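GDSL-like Lipase/Acylhydrolase family protein (PDB 4K7J) removes O-acetyl groups from peptidoglycan, probably through the serine-based catalytic triad of SGNH (GDSL-like) hydrolases. Local coordinates at residues A[53-59]-A[240-246]; A[76-81]-A[365-369]. Residues are numbered along the deposited sequence.

Contact 1 (A[53-59]-A[240-246])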
ATOM      1  N   THR A  53     -16.550   4.563   5.138  1.00 32.33           N
ATOM      2  CA  THR A  53     -15.157   4.152   5.292  1.00 27.05           C
ATOM      3  C   THR A  53     -14.288   4.869   4.273  1.00 27.31           C
ATOM      4  O   THR A  53     -14.510   4.752   3.067  1.00 26.37           O
ATOM      5  CB  THR A  53     -14.972   2.633   5.119  1.00 31.26           C
ATOM      6  OG1 THR A  53     -15.637   1.943   6.183  1.00 31.19           O
ATOM      7  CG2 THR A  53     -13.479   2.264   5.147  1.00 23.76           C
ATOM      8  N   PHE A  54     -13.292   5.610   4.756  1.00 26.20           N
ATOM      9  CA  PHE A  54     -12.363   6.274   3.858  1.00 26.74           C
ATOM     10  C   PHE A  54     -11.122   5.398   3.733  1.00 23.82           C
ATOM     11  O   PHE A  54     -10.414   5.167   4.715  1.00 19.06           O
ATOM     12  CB  PHE A  54     -12.000   7.670   4.362  1.00 23.73           C
ATOM     13  CG  PHE A  54     -11.175   8.466   3.394  1.00 21.03           C
ATOM     14  CD1 PHE A  54      -9.792   8.336   3.366  1.00 18.18           C
ATOM     15  CD2 PHE A  54     -11.783   9.349   2.507  1.00 22.70           C
ATOM     16  CE1 PHE A  54      -9.028   9.072   2.466  1.00 21.35           C
ATOM     17  CE2 PHE A  54     -11.029  10.090   1.606  1.00 19.34           C
ATOM     18  CZ  PHE A  54      -9.646   9.948   1.583  1.00 23.24           C
ATOM     19  N   ARG A  55     -10.862   4.930   2.514  1.00 22.06           N
ATOM     20  CA  ARG A  55      -9.854   3.896   2.286  1.00 22.23           C
ATOM     21  C   ARG A  55      -8.594   4.462   1.648  1.00 18.89           C
ATOM     22  O   ARG A  55      -8.617   4.922   0.501  1.00 20.91           O
ATOM     23  CB  ARG A  55     -10.427   2.776   1.408  1.00 18.40           C
ATOM     24  CG  ARG A  55     -11.581   2.008   2.045  1.00 22.61           C
ATOM     25  CD  ARG A  55     -12.235   1.044   1.059  1.00 25.22           C
ATOM     26  NE  ARG A  55     -13.471   0.495   1.613  1.00 32.14           N
ATOM     27  CZ  ARG A  55     -14.675   1.019   1.411  1.00 25.64           C
ATOM     28  NH1 ARG A  55     -14.814   2.096   0.653  1.00 27.92           N
ATOM     29  NH2 ARG A  55     -15.741   0.458   1.957  1.00 28.31           N
ATOM     30  N   ILE A  56      -7.506   4.428   2.410  1.00 19.46           N
ATOM     31  CA  ILE A  56      -6.194   4.859   1.937  1.00 16.64           C
ATOM     32  C   ILE A  56      -5.391   3.617   1.562  1.00 15.88           C
ATOM     33  O   ILE A  56      -5.261   2.695   2.371  1.00 14.64           O
ATOM     34  CB  ILE A  56      -5.439   5.633   3.054  1.00 17.53           C
ATOM     35  CG1 ILE A  56      -6.146   6.948   3.372  1.00 18.12           C
ATOM     36  CG2 ILE A  56      -3.985   5.915   2.656  1.00 15.03           C
ATOM     37  CD1 ILE A  56      -5.551   7.672   4.597  1.00 16.32           C
ATOM     38  N   LEU A  57      -4.864   3.586   0.338  1.00 15.71           N
ATOM     39  CA  LEU A  57      -4.120   2.425  -0.157  1.00 13.65           C
ATOM     40  C   LEU A  57      -2.696   2.801  -0.586  1.00 15.29           C
ATOM     41  O   LEU A  57      -2.506   3.515  -1.569  1.00 17.34           O
ATOM     42  CB  LEU A  57      -4.856   1.797  -1.348  1.00 17.24           C
ATOM     43  CG  LEU A  57      -4.169   0.654  -2.097  1.00 19.13           C
ATOM     44  CD1 LEU A  57      -3.904  -0.505  -1.139  1.00 17.54           C
ATOM     45  CD2 LEU A  57      -5.033   0.194  -3.299  1.00 15.46           C
ATOM     46  N   GLN A  58      -1.695   2.304   0.132  1.00 11.70           N
ATOM     47  CA  GLN A  58      -0.320   2.606  -0.233  1.00 13.69           C
ATOM     48  C   GLN A  58       0.350   1.437  -0.949  1.00 16.23           C
ATOM     49  O   GLN A  58       0.484   0.332  -0.400  1.00 16.13           O
ATOM     50  CB  GLN A  58       0.506   3.019   0.993  1.00 11.89           C
ATOM     51  CG  GLN A  58       1.950   3.362   0.615  1.00 12.97           C
ATOM     52  CD  GLN A  58       2.646   4.212   1.652  1.00 19.01           C
ATOM     53  OE1 GLN A  58       2.043   5.117   2.237  1.00 16.04           O
ATOM     54  NE2 GLN A  58       3.927   3.929   1.891  1.00 13.36           N
ATOM     55  N   ILE A  59       0.777   1.695  -2.178  1.00 16.50           N
ATOM     56  CA  ILE A  59       1.399   0.682  -3.010  1.00 13.56           C
ATOM     57  C   ILE A  59       2.825   1.124  -3.254  1.00 16.60           C
ATOM     58  O   ILE A  59       3.051   2.248  -3.699  1.00 12.75           O
ATOM     59  CB  ILE A  59       0.659   0.534  -4.354  1.00 14.82           C
ATOM     60  CG1 ILE A  59      -0.855   0.485  -4.118  1.00 16.82           C
ATOM     61  CG2 ILE A  59       1.166  -0.713  -5.136  1.00 13.96           C
ATOM     62  CD1 ILE A  59      -1.693   0.601  -5.393  1.00 13.07           C
ATOM     63  N   ALA A 240     -10.474   2.102  -2.830  1.00 21.60           N
ATOM     64  CA  ALA A 240      -9.535   3.130  -2.364  1.00 21.35           C
ATOM     65  C   ALA A 240     -10.025   4.543  -2.662  1.00 22.42           C
ATOM     66  O   ALA A 240     -10.415   4.855  -3.787  1.00 23.39           O
ATOM     67  CB  ALA A 240      -8.159   2.922  -2.977  1.00 16.96           C
ATOM     68  N   ASP A 241      -9.979   5.403  -1.652  1.00 19.31           N
ATOM     69  CA  ASP A 241     -10.364   6.796  -1.829  1.00 19.31           C
ATOM     70  C   ASP A 241      -9.144   7.693  -1.961  1.00 22.71           C
ATOM     71  O   ASP A 241      -9.245   8.830  -2.424  1.00 21.12           O
ATOM     72  CB  ASP A 241     -11.238   7.242  -0.653  1.00 22.15           C
ATOM     73  CG  ASP A 241     -12.526   6.448  -0.576  1.00 20.51           C
ATOM     74  OD1 ASP A 241     -13.232   6.351  -1.606  1.00 26.68           O
ATOM     75  OD2 ASP A 241     -12.803   5.884   0.491  1.00 19.70           O
ATOM     76  N   LEU A 242      -7.994   7.174  -1.541  1.00 18.39           N
ATOM     77  CA  LEU A 242      -6.711   7.848  -1.747  1.00 20.56           C
ATOM     78  C   LEU A 242      -5.663   6.783  -2.056  1.00 17.02           C
ATOM     79  O   LEU A 242      -5.480   5.854  -1.277  1.00 20.51           O
ATOM     80  CB  LEU A 242      -6.304   8.654  -0.499  1.00 16.41           C
ATOM     81  CG  LEU A 242      -4.885   9.247  -0.483  1.00 15.24           C
ATOM     82  CD1 LEU A 242      -4.666  10.282  -1.603  1.00 15.34           C
ATOM     83  CD2 LEU A 242      -4.548   9.858   0.875  1.00 19.40           C
ATOM     84  N   VAL A 243      -5.000   6.905  -3.199  1.00 18.88           N
ATOM     85  CA  VAL A 243      -3.963   5.957  -3.589  1.00 16.55           C
ATOM     86  C   VAL A 243      -2.605   6.610  -3.395  1.00 19.16           C
ATOM     87  O   VAL A 243      -2.320   7.656  -3.987  1.00 22.71           O
ATOM     88  CB  VAL A 243      -4.102   5.546  -5.064  1.00 22.25           C
ATOM     89  CG1 VAL A 243      -2.929   4.633  -5.494  1.00 12.91           C
ATOM     90  CG2 VAL A 243      -5.438   4.867  -5.304  1.00 24.49           C
ATOM     91  N   ILE A 244      -1.772   6.006  -2.557  1.00 15.22           N
ATOM     92  CA  ILE A 244      -0.422   6.505  -2.349  1.00 13.57           C
ATOM     93  C   ILE A 244       0.553   5.617  -3.093  1.00 15.02           C
ATOM     94  O   ILE A 244       0.609   4.394  -2.865  1.00 13.96           O
ATOM     95  CB  ILE A 244      -0.036   6.527  -0.853  1.00 14.41           C
ATOM     96  CG1 ILE A 244      -1.056   7.338  -0.055  1.00 20.25           C
ATOM     97  CG2 ILE A 244       1.382   7.075  -0.673  1.00 12.15           C
ATOM     98  CD1 ILE A 244      -0.728   7.489   1.440  1.00 21.67           C
ATOM     99  N   LEU A 245       1.314   6.223  -3.993  1.00 10.97           N
ATOM    100  CA  LEU A 245       2.365   5.508  -4.710  1.00 13.89           C
ATOM    101  C   LEU A 245       3.706   5.873  -4.090  1.00 16.29           C
ATOM    102  O   LEU A 245       4.102   7.047  -4.070  1.00 14.40           O
ATOM    103  CB  LEU A 245       2.355   5.888  -6.192  1.00 16.37           C
ATOM    104  CG  LEU A 245       1.065   5.608  -6.955  1.00 18.12           C
ATOM    105  CD1 LEU A 245       1.116   6.268  -8.329  1.00 12.89           C
ATOM    106  CD2 LEU A 245       0.799   4.105  -7.087  1.00 16.89           C
ATOM    107  N   SER A 246       4.400   4.878  -3.558  1.00 14.68           N
ATOM    108  CA  SER A 246       5.678   5.135  -2.899  1.00 13.24           C
ATOM    109  C   SER A 246       6.785   4.270  -3.504  1.00 19.32           C
ATOM    110  O   SER A 246       7.059   3.174  -3.028  1.00 13.97           O
ATOM    111  CB  SER A 246       5.554   4.910  -1.379  1.00 16.69           C
ATOM    112  OG  SER A 246       6.795   5.118  -0.714  1.00 18.54           O
TER
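Strands 53-59 and 242-246 run side by side as parallel neighbours in the central sheet of the SGNH hydrolase fold, their axes 4.6 Å apart at closest and inclined by 17°. The pairing is regular from I56 opposite L242 to I59 opposite L245. R55, L57 and I59 carry the hydrogen bonds of the 53-59 backbone to this partner, as donors and acceptors in turn: L57 N reaches L242 O (2.9 Å), I244 N reaches L57 O (2.8 Å), I59 N reaches I244 O (2.8 Å) and S246 N reaches I59 O (3.0 Å). Ahead of these pairs the pattern forks, because R55 O accepts both D241 N (2.6 Å) and L242 N (3.1 Å). F54, I56 and Q58 turn their backbone bonds to strand 208-215, so 53-59 is an interior strand.

Side chains alternate between the two faces. I56, Q58, L242 and I244 share one, with I56 CG2 3.8 Å from I244 CD1; I56, Q58 and I244 touch helix 68-81, and Q58 NE2 bonds to T64. L57, I59, V243 and L245 occupy the other, where I59 CD1 lies 4.2 Å from V243 CG1. D241, also salt-bridged to K42, fits against F54 and R55: its CB sits over the F54 ring, 3.8 Å from the centroid in a CH-pi contact, and its OD2 accepts R55 N at 3.0 Å.

Contact 2 (A[76-81]-A[365-369])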
ATOM      1  N   ARG A  76      -2.014   7.032  13.455  0.53 21.16           N
ATOM      2  CA  ARG A  76      -2.227   8.459  13.608  0.53 21.45           C
ATOM      3  C   ARG A  76      -3.566   8.895  13.018  0.53 23.07           C
ATOM      4  O   ARG A  76      -4.382   9.524  13.699  0.53 23.12           O
ATOM      5  CB  ARG A  76      -1.090   9.229  12.951  0.53 23.32           C
ATOM      6  CG  ARG A  76      -1.384  10.697  12.774  0.53 26.39           C
ATOM      7  CD  ARG A  76      -1.122  11.490  14.040  0.53 24.76           C
ATOM      8  NE  ARG A  76      -1.019  12.910  13.735  0.53 22.21           N
ATOM      9  CZ  ARG A  76       0.113  13.520  13.399  0.53 27.56           C
ATOM     10  NH1 ARG A  76       1.257  12.840  13.317  0.53 13.28           N
ATOM     11  NH2 ARG A  76       0.099  14.817  13.145  0.53 28.17           N
ATOM     12  N   LEU A  77      -3.799   8.556  11.755  1.00 21.05           N
ATOM     13  CA  LEU A  77      -5.028   8.999  11.088  1.00 25.37           C
ATOM     14  C   LEU A  77      -6.299   8.309  11.606  1.00 20.43           C
ATOM     15  O   LEU A  77      -7.400   8.853  11.468  1.00 26.34           O
ATOM     16  CB  LEU A  77      -4.921   8.848   9.568  1.00 20.31           C
ATOM     17  CG  LEU A  77      -3.730   9.535   8.894  1.00 22.27           C
ATOM     18  CD1 LEU A  77      -3.824   9.334   7.399  1.00 20.38           C
ATOM     19  CD2 LEU A  77      -3.628  11.034   9.243  1.00 18.95           C
ATOM     20  N   GLN A  78      -6.151   7.118  12.190  1.00 19.26           N
ATOM     21  CA  GLN A  78      -7.289   6.420  12.800  1.00 23.50           C
ATOM     22  C   GLN A  78      -7.734   7.089  14.105  1.00 26.35           C
ATOM     23  O   GLN A  78      -8.924   7.142  14.411  1.00 24.63           O
ATOM     24  CB  GLN A  78      -7.007   4.912  12.984  1.00 19.23           C
ATOM     25  CG  GLN A  78      -7.262   4.110  11.692  1.00 19.75           C
ATOM     26  CD  GLN A  78      -6.984   2.615  11.801  1.00 20.35           C
ATOM     27  OE1 GLN A  78      -6.274   2.166  12.681  1.00 23.88           O
ATOM     28  NE2 GLN A  78      -7.549   1.844  10.885  1.00 19.80           N
ATOM     29  N   LYS A  79      -6.774   7.611  14.862  1.00 17.40           N
ATOM     30  CA  LYS A  79      -7.085   8.392  16.057  1.00 25.44           C
ATOM     31  C   LYS A  79      -7.787   9.697  15.679  1.00 23.47           C
ATOM     32  O   LYS A  79      -8.754  10.111  16.310  1.00 28.33           O
ATOM     33  CB  LYS A  79      -5.801   8.683  16.844  1.00 25.49           C
ATOM     34  CG  LYS A  79      -5.314   7.493  17.645  1.00 24.77           C
ATOM     35  CD  LYS A  79      -6.339   7.145  18.738  1.00 29.01           C
ATOM     36  CE  LYS A  79      -5.842   6.039  19.663  1.00 28.46           C
ATOM     37  NZ  LYS A  79      -6.082   4.672  19.116  1.00 37.09           N
ATOM     38  N   THR A  80      -7.310  10.324  14.614  1.00 24.80           N
ATOM     39  CA  THR A  80      -7.848  11.589  14.160  1.00 18.67           C
ATOM     40  C   THR A  80      -9.250  11.460  13.560  1.00 29.55           C
ATOM     41  O   THR A  80     -10.117  12.294  13.817  1.00 31.04           O
ATOM     42  CB  THR A  80      -6.904  12.230  13.116  1.00 28.10           C
ATOM     43  OG1 THR A  80      -5.614  12.457  13.707  1.00 30.16           O
ATOM     44  CG2 THR A  80      -7.468  13.550  12.609  1.00 27.22           C
ATOM     45  N   TRP A  81      -9.475  10.418  12.766  1.00 25.69           N
ATOM     46  CA  TRP A  81     -10.683  10.349  11.955  1.00 25.82           C
ATOM     47  C   TRP A  81     -11.518   9.073  12.153  1.00 27.04           C
ATOM     48  O   TRP A  81     -12.579   8.913  11.544  1.00 27.36           O
ATOM     49  CB  TRP A  81     -10.329  10.555  10.482  1.00 28.57           C
ATOM     50  CG  TRP A  81      -9.855  11.952  10.142  1.00 30.42           C
ATOM     51  CD1 TRP A  81     -10.390  13.129  10.583  1.00 27.20           C
ATOM     52  CD2 TRP A  81      -8.752  12.309   9.296  1.00 29.27           C
ATOM     53  NE1 TRP A  81      -9.699  14.191  10.056  1.00 30.60           N
ATOM     54  CE2 TRP A  81      -8.686  13.717   9.267  1.00 27.91           C
ATOM     55  CE3 TRP A  81      -7.815  11.574   8.561  1.00 28.11           C
ATOM     56  CZ2 TRP A  81      -7.725  14.407   8.530  1.00 32.34           C
ATOM     57  CZ3 TRP A  81      -6.858  12.259   7.828  1.00 31.48           C
ATOM     58  CH2 TRP A  81      -6.820  13.663   7.816  1.00 30.12           C
ATOM     59  N   ALA A 365       1.467  12.391   7.934  1.00 21.25           N
ATOM     60  CA  ALA A 365       0.153  12.490   8.561  1.00 20.53           C
ATOM     61  C   ALA A 365      -0.130  13.949   8.920  1.00 24.30           C
ATOM     62  O   ALA A 365      -1.242  14.461   8.675  1.00 26.93           O
ATOM     63  CB  ALA A 365       0.094  11.612   9.789  1.00 23.19           C
ATOM     64  N   ASP A 366       0.887  14.607   9.476  1.00 20.04           N
ATOM     65  CA  ASP A 366       0.858  16.053   9.732  1.00 27.79           C
ATOM     66  C   ASP A 366       0.442  16.821   8.487  1.00 28.10           C
ATOM     67  O   ASP A 366      -0.490  17.622   8.531  1.00 23.89           O
ATOM     68  CB  ASP A 366       2.240  16.569  10.142  1.00 27.75           C
ATOM     69  CG  ASP A 366       2.615  16.203  11.562  1.00 31.30           C
ATOM     70  OD1 ASP A 366       1.708  15.893  12.351  1.00 26.04           O
ATOM     71  OD2 ASP A 366       3.824  16.239  11.884  1.00 32.43           O
ATOM     72  N   SER A 367       1.154  16.576   7.387  1.00 20.42           N
ATOM     73  CA  SER A 367       0.889  17.250   6.120  1.00 27.10           C
ATOM     74  C   SER A 367      -0.554  17.056   5.622  1.00 24.10           C
ATOM     75  O   SER A 367      -1.172  17.986   5.097  1.00 26.63           O
ATOM     76  CB  SER A 367       1.892  16.793   5.050  1.00 25.54           C
ATOM     77  OG  SER A 367       3.245  17.000   5.467  1.00 27.29           O
ATOM     78  N   LEU A 368      -1.097  15.854   5.801  1.00 22.92           N
ATOM     79  CA  LEU A 368      -2.431  15.549   5.289  1.00 24.05           C
ATOM     80  C   LEU A 368      -3.512  16.187   6.153  1.00 25.58           C
ATOM     81  O   LEU A 368      -4.508  16.700   5.640  1.00 30.34           O
ATOM     82  CB  LEU A 368      -2.651  14.037   5.189  1.00 25.28           C
ATOM     83  CG  LEU A 368      -1.785  13.307   4.163  1.00 22.00           C
ATOM     84  CD1 LEU A 368      -1.890  11.800   4.333  1.00 18.66           C
ATOM     85  CD2 LEU A 368      -2.174  13.720   2.760  1.00 26.44           C
ATOM     86  N   GLU A 369      -3.316  16.159   7.467  1.00 21.63           N
ATOM     87  CA  GLU A 369      -4.288  16.763   8.372  1.00 29.23           C
ATOM     88  C   GLU A 369      -4.363  18.279   8.156  1.00 31.45           C
ATOM     89  O   GLU A 369      -5.450  18.870   8.216  1.00 34.47           O
ATOM     90  CB  GLU A 369      -3.974  16.410   9.831  1.00 30.48           C
ATOM     91  CG  GLU A 369      -4.252  14.947  10.180  1.00 25.31           C
ATOM     92  CD  GLU A 369      -3.678  14.534  11.535  1.00 35.94           C
ATOM     93  OE1 GLU A 369      -3.166  15.409  12.270  1.00 33.51           O
ATOM     94  OE2 GLU A 369      -3.733  13.329  11.866  1.00 34.15           O
TER
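A salt-bridge network centred on R76 joins two helices of the alpha/beta fold, 68-81 and the C-terminal 354-373. R76 NH2 meets D366 OD1 at 2.1 Å, a separation shorter than an ordinary salt bridge and best read with caution, since R76 was modelled in two conformers. The same guanidinium also pairs with E369, through weak hydrogen bonds from R76 NE to E369 OE2 (3.3 Å) and from R76 NH2 to E369 OE1 (3.4 Å). T80, one turn on from R76, donates OG1 to E369 OE2 at 2.8 Å, so this carboxylate oxygen is shared by the two residues.

E369 is thereby held as a knob in a hole formed by R76, L77, T80 and W81. The segment axes stay 10.9 Å apart at closest and are inclined by 31°, a spacing bridged mainly by long side chains. A365 CB lies over one face of the R76 guanidinium. Apolar pairs add to this: A365 CB is 3.8 Å from L77 CD2, while L77 CD1 and L368 CD1 approach to 4.4 Å. W81, which also packs on L43 and A47 of helix 38-47, flanks the E369 side chain, bringing W81 CH2 to 3.7 Å from E369 CG.

L77 is the direct link between the two contacts: its CD1 lies 3.7 Å from I56 CD1, so the leucine that packs on A365 and L368 in contact 2 also touches I56 on the face of the sheet that helix 68-81 packs against. The contact centres are 14 Å apart, with contact 1 about 7 Å from the centre of the chain and contact 2 about 17 Å from it. Thus a buried strand pair in the core passes outward to a partly buried helix pair on one side of the sheet. Along the chain the segments alternate, 53-59, 76-81, 240-246, 365-369. In contact 1 the S246 side chain, at the C-terminal end of 240-246, is about 13 Å from a bound EPE molecule, too far to touch it.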